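Local structure of conserved uncharacterized protein (predicted phosphoesterase COG0622) (Streptococcus pneumoniae, 3CK2) at residues F37-S42 / I108-H113. The protein is a predicted metal-dependent phosphoesterase of the calcineurin-like superfamily, probably hydrolysing phosphoester bonds at a pair of manganese ions. Residues are numbered along the deposited sequence; the frame is centred on the assembly and turned at random.
Sequences FHNGDS and ICLYGH. With MN (manganese (II) ion), chain B.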
loop_
_atom_site.group_PDB
_atom_site.type_symbol
_atom_site.label_atom_id
_atom_site.label_comp_id
_atom_site.label_asym_id
_atom_site.label_seq_id
_atom_site.Cartn_x
_atom_site.Cartn_y
_atom_site.Cartn_z
ATOM N N PHE A 37 2.674 4.383 3.469
ATOM C CA PHE A 37 1.688 4.622 2.383
ATOM C C PHE A 37 0.247 4.296 2.759
ATOM O O PHE A 37 -0.021 3.297 3.421
ATOM C CB PHE A 37 2.027 3.767 1.150
ATOM C CG PHE A 37 3.360 4.044 0.596
ATOM C CD1 PHE A 37 3.511 4.969 -0.411
ATOM C CD2 PHE A 37 4.483 3.396 1.097
ATOM C CE1 PHE A 37 4.741 5.247 -0.932
ATOM C CE2 PHE A 37 5.735 3.688 0.584
ATOM C CZ PHE A 37 5.857 4.627 -0.441
ATOM N N HIS A 38 -0.686 5.088 2.255
ATOM C CA HIS A 38 -2.107 4.791 2.422
ATOM C C HIS A 38 -2.703 4.855 1.034
ATOM O O HIS A 38 -2.531 5.838 0.362
ATOM C CB HIS A 38 -2.759 5.780 3.384
ATOM C CG HIS A 38 -4.149 5.423 3.779
ATOM N ND1 HIS A 38 -5.166 5.255 2.864
ATOM C CD2 HIS A 38 -4.705 5.250 4.998
ATOM C CE1 HIS A 38 -6.277 4.952 3.508
ATOM N NE2 HIS A 38 -6.021 4.922 4.806
ATOM N N ASN A 39 -3.370 3.795 0.588
ATOM C CA ASN A 39 -3.788 3.681 -0.809
ATOM C C ASN A 39 -5.243 4.117 -1.066
ATOM O O ASN A 39 -5.826 3.822 -2.112
ATOM C CB ASN A 39 -3.542 2.251 -1.308
ATOM C CG ASN A 39 -2.087 1.819 -1.185
ATOM O OD1 ASN A 39 -1.186 2.665 -1.101
ATOM N ND2 ASN A 39 -1.848 0.481 -1.191
ATOM N N GLY A 40 -5.806 4.816 -0.082
ATOM C CA GLY A 40 -7.064 5.520 -0.223
ATOM C C GLY A 40 -8.266 4.894 0.452
ATOM O O GLY A 40 -8.205 3.841 1.102
ATOM N N ASP A 41 -9.389 5.570 0.246
ATOM C CA ASP A 41 -10.657 5.300 0.928
ATOM C C ASP A 41 -10.477 5.425 2.435
ATOM O O ASP A 41 -10.874 4.556 3.194
ATOM C CB ASP A 41 -11.176 3.932 0.532
ATOM C CG ASP A 41 -12.087 3.961 -0.642
ATOM O OD1 ASP A 41 -12.227 5.007 -1.279
ATOM O OD2 ASP A 41 -12.677 2.880 -0.910
ATOM N N SER A 42 -9.845 6.509 2.863
ATOM C CA SER A 42 -9.720 6.823 4.293
ATOM C C SER A 42 -10.967 7.501 4.838
ATOM O O SER A 42 -11.313 7.342 6.023
ATOM C CB SER A 42 -8.482 7.704 4.562
ATOM O OG SER A 42 -8.531 8.918 3.880
ATOM N N ILE A 108 7.775 -1.357 -7.497
ATOM C CA ILE A 108 6.624 -1.719 -6.689
ATOM C C ILE A 108 5.416 -0.883 -7.124
ATOM O O ILE A 108 5.533 0.309 -7.381
ATOM C CB ILE A 108 6.871 -1.495 -5.168
ATOM C CG1 ILE A 108 8.104 -2.297 -4.688
ATOM C CG2 ILE A 108 5.562 -1.851 -4.340
ATOM C CD1 ILE A 108 8.546 -1.990 -3.233
ATOM N N CYS A 109 4.274 -1.542 -7.225
ATOM C CA CYS A 109 3.000 -0.926 -7.566
ATOM C C CYS A 109 1.999 -1.197 -6.427
ATOM O O CYS A 109 1.656 -2.319 -6.137
ATOM C CB CYS A 109 2.498 -1.494 -8.887
ATOM S SG CYS A 109 0.876 -0.843 -9.408
ATOM N N LEU A 110 1.585 -0.136 -5.761
ATOM C CA LEU A 110 0.744 -0.206 -4.585
ATOM C C LEU A 110 -0.662 0.186 -4.980
ATOM O O LEU A 110 -0.850 1.184 -5.648
ATOM C CB LEU A 110 1.253 0.774 -3.522
ATOM C CG LEU A 110 2.636 0.503 -2.933
ATOM C CD1 LEU A 110 2.991 1.614 -1.904
ATOM C CD2 LEU A 110 2.708 -0.921 -2.296
ATOM N N TYR A 111 -1.638 -0.617 -4.563
ATOM C CA TYR A 111 -3.050 -0.360 -4.862
ATOM C C TYR A 111 -3.963 -0.741 -3.635
ATOM O O TYR A 111 -3.504 -1.352 -2.662
ATOM C CB TYR A 111 -3.456 -1.031 -6.218
ATOM C CG TYR A 111 -3.548 -2.526 -6.204
ATOM C CD1 TYR A 111 -4.772 -3.159 -6.106
ATOM C CD2 TYR A 111 -2.419 -3.320 -6.311
ATOM C CE1 TYR A 111 -4.871 -4.556 -6.073
ATOM C CE2 TYR A 111 -2.512 -4.740 -6.257
ATOM C CZ TYR A 111 -3.742 -5.337 -6.137
ATOM O OH TYR A 111 -3.858 -6.721 -6.104
ATOM N N GLY A 112 -5.223 -0.287 -3.678
ATOM C CA GLY A 112 -6.223 -0.606 -2.689
ATOM C C GLY A 112 -7.497 -1.096 -3.381
ATOM O O GLY A 112 -7.449 -1.976 -4.239
ATOM N N HIS A 113 -8.635 -0.559 -2.946
ATOM C CA HIS A 113 -9.934 -0.694 -3.594
ATOM C C HIS A 113 -10.616 -2.043 -3.323
ATOM O O HIS A 113 -11.802 -2.054 -2.954
ATOM C CB HIS A 113 -9.856 -0.345 -5.090
ATOM C CG HIS A 113 -11.192 -0.212 -5.757
ATOM N ND1 HIS A 113 -12.186 0.616 -5.286
ATOM C CD2 HIS A 113 -11.696 -0.807 -6.863
ATOM C CE1 HIS A 113 -13.254 0.512 -6.061
ATOM N NE2 HIS A 113 -12.979 -0.348 -7.025
HETATM MN MN MN B . -12.815 0.874 0.025
HETATM O O HOH W 1 -13.024 0.114 -2.030
HETATM O O HOH W 2 -15.011 0.879 -0.194
#
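Phe37 and Leu110 carry the apolar half of this buried contact: methyl CD1 of Leu110 sits over one face of the Phe37 ring as a CH-pi contact, 3.7 Å from the centroid and displaced toward Phe37 CG. Leu110 CD1 is 3.5 Å from Phe37 CG. Each CB points across to the other segment with CG beside its own backbone N (chi1 -60° for Phe37, -65° for Leu110), and the side chains cross at about a right angle. Ile80 packs against both residues.

One direct hydrogen bond joins the segments. Asn39 reaches over with ND2 to Tyr111 O, 2.9 Å away. The bond is bent, 139° at the hydrogen, and ND2 lies above the carbonyl plane, well away from a lone-pair direction. Leu110 CB lies against the end of the amide, 3.9 Å from Asn39 ND2. Close by, Gly40 N lies at the edge of the His38 ring, in its plane, and donates to His38 ND1 (3.0 Å), a bond within the loop that leads to Asp41.

The metal site links the segments a second way, through a water. Asp41 OD2 binds manganese at 2.2 Å, and water 1, another ligand of that ion, donates to His113 O at 2.7 Å. Asp14, His16 and His115 also bind this ion; Asp41 OD2 bridges to a second manganese, held by His113 ND1, Asn60 and His84. Strands 35-38 and 108-110 belong to the two facing sheets, and the loops leaving their C-terminal ends supply Asp41 and His113 to the dinuclear centre of the calcineurin-like phosphoesterase fold.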